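PDB 6U83: outer membrane associated protein from Francisella tularensis subsp. tularensis, which probably binds peptidoglycan through the OmpA-like domain described here, which holds D-alanine in its pocket, while the whole protein may act as a porin. Local coordinates for residues A100-T105 with F143-T148; E118-A123 with R158-E163. One frame throughout, in Å; residues are numbered along the deposited sequence.

Interaction 1 (A100-T105 with F143-T148); sequences ASQGQT and FGYNDT. With DAL (D-alanine), chain D.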
loop_
_atom_site.group_PDB
_atom_site.type_symbol
_atom_site.label_atom_id
_atom_site.label_comp_id
_atom_site.label_asym_id
_atom_site.label_seq_id
_atom_site.Cartn_x
_atom_site.Cartn_y
_atom_site.Cartn_z
ATOM N N ALA A 100 10.295 6.911 3.212
ATOM C CA ALA A 100 11.663 6.502 3.482
ATOM C C ALA A 100 11.912 6.547 4.987
ATOM O O ALA A 100 11.146 7.136 5.754
ATOM C CB ALA A 100 12.670 7.385 2.707
ATOM N N SER A 101 12.975 5.882 5.412
ATOM C CA SER A 101 13.432 6.055 6.778
ATOM C C SER A 101 14.443 7.195 6.821
ATOM O O SER A 101 15.091 7.517 5.825
ATOM C CB SER A 101 14.063 4.766 7.305
ATOM O OG SER A 101 15.204 4.403 6.537
ATOM N N GLN A 102 14.567 7.824 7.977
ATOM C CA GLN A 102 15.605 8.836 8.160
ATOM C C GLN A 102 16.799 8.142 8.790
ATOM O O GLN A 102 16.800 7.856 9.989
ATOM C CB GLN A 102 15.140 10.001 9.023
ATOM C CG GLN A 102 16.258 11.016 9.192
ATOM C CD GLN A 102 15.883 12.179 10.076
ATOM O OE1 GLN A 102 14.858 12.152 10.749
ATOM N NE2 GLN A 102 16.720 13.212 10.084
ATOM N N GLY A 103 17.822 7.866 7.980
ATOM C CA GLY A 103 18.956 7.110 8.477
ATOM C C GLY A 103 19.951 7.927 9.268
ATOM O O GLY A 103 20.705 7.371 10.071
ATOM N N GLN A 104 19.988 9.240 9.057
ATOM C CA GLN A 104 21.010 10.076 9.664
ATOM C C GLN A 104 20.368 11.299 10.298
ATOM O O GLN A 104 19.345 11.809 9.827
ATOM C CB GLN A 104 22.101 10.475 8.635
ATOM C CG GLN A 104 22.845 9.248 8.089
ATOM C CD GLN A 104 24.139 9.575 7.377
ATOM O OE1 GLN A 104 24.787 8.690 6.803
ATOM N NE2 GLN A 104 24.530 10.846 7.416
ATOM N N THR A 105 21.007 11.773 11.366
ATOM C CA THR A 105 20.395 12.683 12.319
ATOM C C THR A 105 20.122 14.079 11.770
ATOM O O THR A 105 19.402 14.838 12.429
ATOM C CB THR A 105 21.280 12.778 13.559
ATOM O OG1 THR A 105 20.865 13.894 14.348
ATOM C CG2 THR A 105 22.751 12.948 13.166
ATOM N N PHE A 143 7.042 11.113 -0.072
ATOM C CA PHE A 143 7.040 11.915 1.141
ATOM C C PHE A 143 8.395 11.950 1.826
ATOM O O PHE A 143 8.539 12.635 2.848
ATOM C CB PHE A 143 5.986 11.392 2.131
ATOM C CG PHE A 143 4.564 11.622 1.680
ATOM C CD1 PHE A 143 3.904 12.788 2.012
ATOM C CD2 PHE A 143 3.895 10.675 0.921
ATOM C CE1 PHE A 143 2.607 13.012 1.589
ATOM C CE2 PHE A 143 2.600 10.883 0.504
ATOM C CZ PHE A 143 1.955 12.055 0.834
ATOM N N GLY A 144 9.387 11.238 1.301
ATOM C CA GLY A 144 10.648 11.192 1.998
ATOM C C GLY A 144 10.477 10.572 3.368
ATOM O O GLY A 144 9.553 9.780 3.631
ATOM N N TYR A 145 11.359 10.974 4.281
ATOM C CA TYR A 145 11.252 10.518 5.657
ATOM C C TYR A 145 10.357 11.412 6.507
ATOM O O TYR A 145 10.617 11.593 7.704
ATOM C CB TYR A 145 12.644 10.352 6.273
ATOM C CG TYR A 145 13.601 11.537 6.265
ATOM C CD1 TYR A 145 13.323 12.695 6.984
ATOM C CD2 TYR A 145 14.832 11.458 5.608
ATOM C CE1 TYR A 145 14.223 13.748 7.012
ATOM C CE2 TYR A 145 15.739 12.516 5.632
ATOM C CZ TYR A 145 15.428 13.648 6.341
ATOM O OH TYR A 145 16.309 14.697 6.388
ATOM N N ASN A 146 9.306 11.980 5.924
ATOM C CA ASN A 146 8.244 12.575 6.716
ATOM C C ASN A 146 7.133 11.541 6.898
ATOM O O ASN A 146 7.122 10.493 6.250
ATOM C CB ASN A 146 7.701 13.839 6.054
ATOM C CG ASN A 146 8.777 14.902 5.832
ATOM O OD1 ASN A 146 9.315 15.476 6.786
ATOM N ND2 ASN A 146 9.082 15.178 4.566
ATOM N N ASP A 147 6.191 11.840 7.790
ATOM C CA ASP A 147 5.114 10.895 8.102
ATOM C C ASP A 147 5.670 9.512 8.439
ATOM O O ASP A 147 5.134 8.490 8.006
ATOM C CB ASP A 147 4.112 10.777 6.946
ATOM C CG ASP A 147 3.351 12.067 6.669
ATOM O OD1 ASP A 147 3.547 13.062 7.404
ATOM O OD2 ASP A 147 2.557 12.078 5.698
ATOM N N THR A 148 6.781 9.466 9.177
ATOM C CA THR A 148 7.257 8.161 9.607
ATOM C C THR A 148 6.241 7.544 10.555
ATOM O O THR A 148 5.434 8.236 11.178
ATOM C CB THR A 148 8.628 8.243 10.289
ATOM O OG1 THR A 148 8.528 8.980 11.514
ATOM C CG2 THR A 148 9.646 8.883 9.370
HETATM N N DAL D . 16.559 6.177 4.308
HETATM C CA DAL D . 16.852 4.882 3.713
HETATM C CB DAL D . 18.020 5.000 2.720
HETATM C C DAL D . 15.634 4.254 3.039
HETATM O O DAL D . 15.790 3.226 2.375
HETATM O OXT DAL D . 14.492 4.740 3.135
#
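Gln102 lies across the ring of Tyr145, and two residues earlier Ala100 meets the backbone of Gly144 and Tyr145. Both segments are loops of the OmpA-like fold: they follow the parallel neighbouring strands 94-98 and 138-142, which a beta-alpha-beta crossover through helix 110-130 connects. The buried, tight part is at Ala100. Ala100 N donates to Gly144 O at 3.0 Å from above the carbonyl plane, 67° out of it, and Ala100 O receives a CA-H...O contact from Tyr145 CA at 3.4 Å. Gly144 is buried here, with a positive phi that suits a glycine, and its N is taken by Ser117 OG. Helix 110-130 packs against both parts of the contact, its Asn113 and Arg120 touching Ala100 and its Asp110 and Asn113 touching Tyr145.

The outer part is a close but partly exposed stack. With its CG anti to the backbone N (chi1 180°) and the chain extended beyond, Gln102 runs over a single face of the Tyr145 ring. Gln102 CB sits above Tyr145 CG, at 3.5 Å, while Gln102 CG makes a CH-pi contact over the centre, 3.7 Å from the Tyr145 ring centroid. Farther out, the amide lies almost flat on the ring, the two planes 6° apart, with Gln102 CD 3.8 Å from Tyr145 CE1. Gln102 NE2 makes weak hydrogen bonds to Gln104 O and Gly106 O. The loose side lies beyond, where Gly103, Gln104 and Thr105 are exposed and make no contact with 143-148.

Between the buried part and the stack, Ser101 turns its side chain off toward Gln160 and lends its backbone to the bound D-alanine: Ser101 N donates to the carboxylate OXT at 3.0 Å.

Interaction 2 (E118-A123 with R158-E163); sequences EKRAQA and RNQRVE. With DAL (D-alanine), chain D.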
loop_
_atom_site.group_PDB
_atom_site.type_symbol
_atom_site.label_atom_id
_atom_site.label_comp_id
_atom_site.label_asym_id
_atom_site.label_seq_id
_atom_site.Cartn_x
_atom_site.Cartn_y
_atom_site.Cartn_z
ATOM N N GLU A 118 9.806 8.670 -3.968
ATOM C CA GLU A 118 9.144 8.788 -5.261
ATOM C C GLU A 118 9.425 7.575 -6.132
ATOM O O GLU A 118 8.529 7.079 -6.822
ATOM C CB GLU A 118 9.605 10.059 -5.981
ATOM C CG GLU A 118 9.183 11.357 -5.317
ATOM C CD GLU A 118 9.747 12.593 -6.017
ATOM O OE1 GLU A 118 9.570 12.730 -7.242
ATOM O OE2 GLU A 118 10.382 13.431 -5.345
ATOM N N LYS A 119 10.676 7.108 -6.135
ATOM C CA LYS A 119 11.045 5.934 -6.915
ATOM C C LYS A 119 10.326 4.695 -6.413
ATOM O O LYS A 119 10.013 3.800 -7.206
ATOM C CB LYS A 119 12.553 5.702 -6.848
ATOM C CG LYS A 119 13.451 6.725 -7.570
ATOM C CD LYS A 119 14.929 6.327 -7.353
ATOM C CE LYS A 119 15.877 7.137 -8.188
ATOM N NZ LYS A 119 17.299 6.726 -7.896
ATOM N N ARG A 120 10.061 4.621 -5.102
ATOM C CA ARG A 120 9.334 3.480 -4.557
ATOM C C ARG A 120 7.881 3.499 -5.023
ATOM O O ARG A 120 7.364 2.493 -5.528
ATOM C CB ARG A 120 9.438 3.491 -3.028
ATOM C CG ARG A 120 10.851 3.086 -2.496
ATOM C CD ARG A 120 10.985 3.196 -0.955
ATOM N NE ARG A 120 12.237 2.574 -0.533
ATOM C CZ ARG A 120 12.933 2.908 0.552
ATOM N NH1 ARG A 120 12.522 3.890 1.358
ATOM N NH2 ARG A 120 14.048 2.241 0.831
ATOM N N ALA A 121 7.213 4.649 -4.887
ATOM C CA ALA A 121 5.856 4.787 -5.413
ATOM C C ALA A 121 5.802 4.469 -6.905
ATOM O O ALA A 121 4.861 3.819 -7.377
ATOM C CB ALA A 121 5.342 6.202 -5.174
ATOM N N GLN A 122 6.804 4.910 -7.663
ATOM C CA GLN A 122 6.795 4.644 -9.099
ATOM C C GLN A 122 6.959 3.158 -9.381
ATOM O O GLN A 122 6.348 2.623 -10.318
ATOM C CB GLN A 122 7.893 5.434 -9.807
ATOM C CG GLN A 122 7.747 5.381 -11.322
ATOM C CD GLN A 122 6.362 5.843 -11.791
ATOM O OE1 GLN A 122 5.899 6.934 -11.435
ATOM N NE2 GLN A 122 5.699 5.011 -12.592
ATOM N N ALA A 123 7.803 2.485 -8.597
ATOM C CA ALA A 123 7.942 1.039 -8.699
ATOM C C ALA A 123 6.596 0.356 -8.502
ATOM O O ALA A 123 6.155 -0.438 -9.344
ATOM C CB ALA A 123 8.954 0.535 -7.663
ATOM N N ARG A 158 11.004 -0.308 8.837
ATOM C CA ARG A 158 9.589 -0.372 8.518
ATOM C C ARG A 158 9.063 0.935 7.924
ATOM O O ARG A 158 8.008 0.927 7.281
ATOM C CB ARG A 158 8.795 -0.754 9.758
ATOM C CG ARG A 158 8.794 -2.244 10.033
ATOM C CD ARG A 158 8.176 -2.555 11.386
ATOM N NE ARG A 158 8.984 -2.017 12.479
ATOM C CZ ARG A 158 8.784 -2.307 13.762
ATOM N NH1 ARG A 158 9.561 -1.779 14.697
ATOM N NH2 ARG A 158 7.801 -3.125 14.114
ATOM N N ASN A 159 9.758 2.059 8.125
ATOM C CA ASN A 159 9.348 3.296 7.471
ATOM C C ASN A 159 9.607 3.271 5.968
ATOM O O ASN A 159 8.988 4.041 5.225
ATOM C CB ASN A 159 10.062 4.474 8.123
ATOM C CG ASN A 159 9.542 4.758 9.506
ATOM O OD1 ASN A 159 8.334 4.792 9.718
ATOM N ND2 ASN A 159 10.444 4.954 10.458
ATOM N N GLN A 160 10.503 2.395 5.516
ATOM C CA GLN A 160 10.879 2.241 4.112
ATOM C C GLN A 160 9.771 1.481 3.387
ATOM O O GLN A 160 9.788 0.244 3.338
ATOM C CB GLN A 160 12.212 1.503 4.027
ATOM C CG GLN A 160 13.374 2.222 4.724
ATOM C CD GLN A 160 14.531 1.276 5.077
ATOM O OE1 GLN A 160 15.513 1.693 5.690
ATOM N NE2 GLN A 160 14.412 -0.000 4.693
ATOM N N ARG A 161 8.808 2.214 2.802
ATOM C CA ARG A 161 7.546 1.589 2.413
ATOM C C ARG A 161 6.751 2.437 1.421
ATOM O O ARG A 161 6.985 3.635 1.247
ATOM C CB ARG A 161 6.665 1.340 3.634
ATOM C CG ARG A 161 5.875 2.581 4.017
ATOM C CD ARG A 161 5.751 2.701 5.507
ATOM N NE ARG A 161 4.871 3.782 5.934
ATOM C CZ ARG A 161 5.317 4.990 6.284
ATOM N NH1 ARG A 161 6.622 5.250 6.240
ATOM N NH2 ARG A 161 4.465 5.943 6.667
ATOM N N VAL A 162 5.769 1.777 0.801
ATOM C CA VAL A 162 4.726 2.393 -0.003
ATOM C C VAL A 162 3.382 2.032 0.610
ATOM O O VAL A 162 3.168 0.887 1.018
ATOM C CB VAL A 162 4.794 1.923 -1.470
ATOM C CG1 VAL A 162 3.466 2.120 -2.151
ATOM C CG2 VAL A 162 5.834 2.697 -2.208
ATOM N N GLU A 163 2.479 3.003 0.684
ATOM C CA GLU A 163 1.151 2.803 1.248
ATOM C C GLU A 163 0.077 3.249 0.268
ATOM O O GLU A 163 0.276 4.186 -0.514
ATOM C CB GLU A 163 0.951 3.595 2.537
ATOM C CG GLU A 163 1.930 3.301 3.636
ATOM C CD GLU A 163 1.540 4.030 4.897
ATOM O OE1 GLU A 163 0.630 4.896 4.821
ATOM O OE2 GLU A 163 2.132 3.734 5.958
HETATM N N DAL D . 16.559 6.177 4.308
HETATM C CA DAL D . 16.852 4.882 3.713
HETATM C CB DAL D . 18.020 5.000 2.720
HETATM C C DAL D . 15.634 4.254 3.039
HETATM O O DAL D . 15.790 3.226 2.375
HETATM O OXT DAL D . 14.492 4.740 3.135
#
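Arg120 reaches from its helix toward Gln160 and Val162, presenting a different part of itself to each. Its CG is anti to the carbonyl carbon (chi1 -73°), and the chain stays extended to NE, which is thereby brought toward the pocket; the guanidinium lies beyond it, beside D-alanine. Near the root, Val162 CG2 fits against the helix backbone, 3.6 Å from both Arg120 C and Ala121 N, and also meets Arg120 CB at 3.8 Å. At the other end Gln160 CB lies over one face of the guanidinium, 3.6 Å from Arg120 NH1. This is helix-on-sheet packing in the OmpA-like fold, helix 110-130 against strand 161-172: the axis of 118-123 crosses that of 161-163 at -58°, 8.2 Å apart at closest approach. The flat group turns its edge to D-alanine, Arg120 NH1 donating to OXT at 2.8 Å; Arg120 NH2 faces the other carboxylate oxygen, but is modelled too close to it for that length to be trusted. NE is held by Lys68 O, and NH1 is shared with Tyr99 O, which should help to fix the rotation of the guanidinium. Gln160, hydrogen-bonded through its amide to Ser101 OG and Phe64 O, brings its CG to 3.2 Å from D-alanine OXT.

In the fold
Interactions 1 and 2 lie with their centres about 11 Å apart and build neighbouring walls of one D-alanine pocket. The loop of interaction 1 supplies Ser101, whose backbone N bonds to the ligand carboxylate, while interaction 2 supplies the arginine whose NH1 bonds to the same carboxylate oxygen, OXT; Asp67 and Asn113 add further bonds. The two contacts also touch directly. Ser101 OG and Gln160 OE1 are 2.9 Å apart, probably a hydrogen bond linking two pocket residues, and Ala100 CA packs 3.5 Å from Arg120 NH1. On the flank away from the ligand, Arg161 NH2 lies 3.0 Å from Asp147 O, joining the loop 143-148 to the start of strand 161-172.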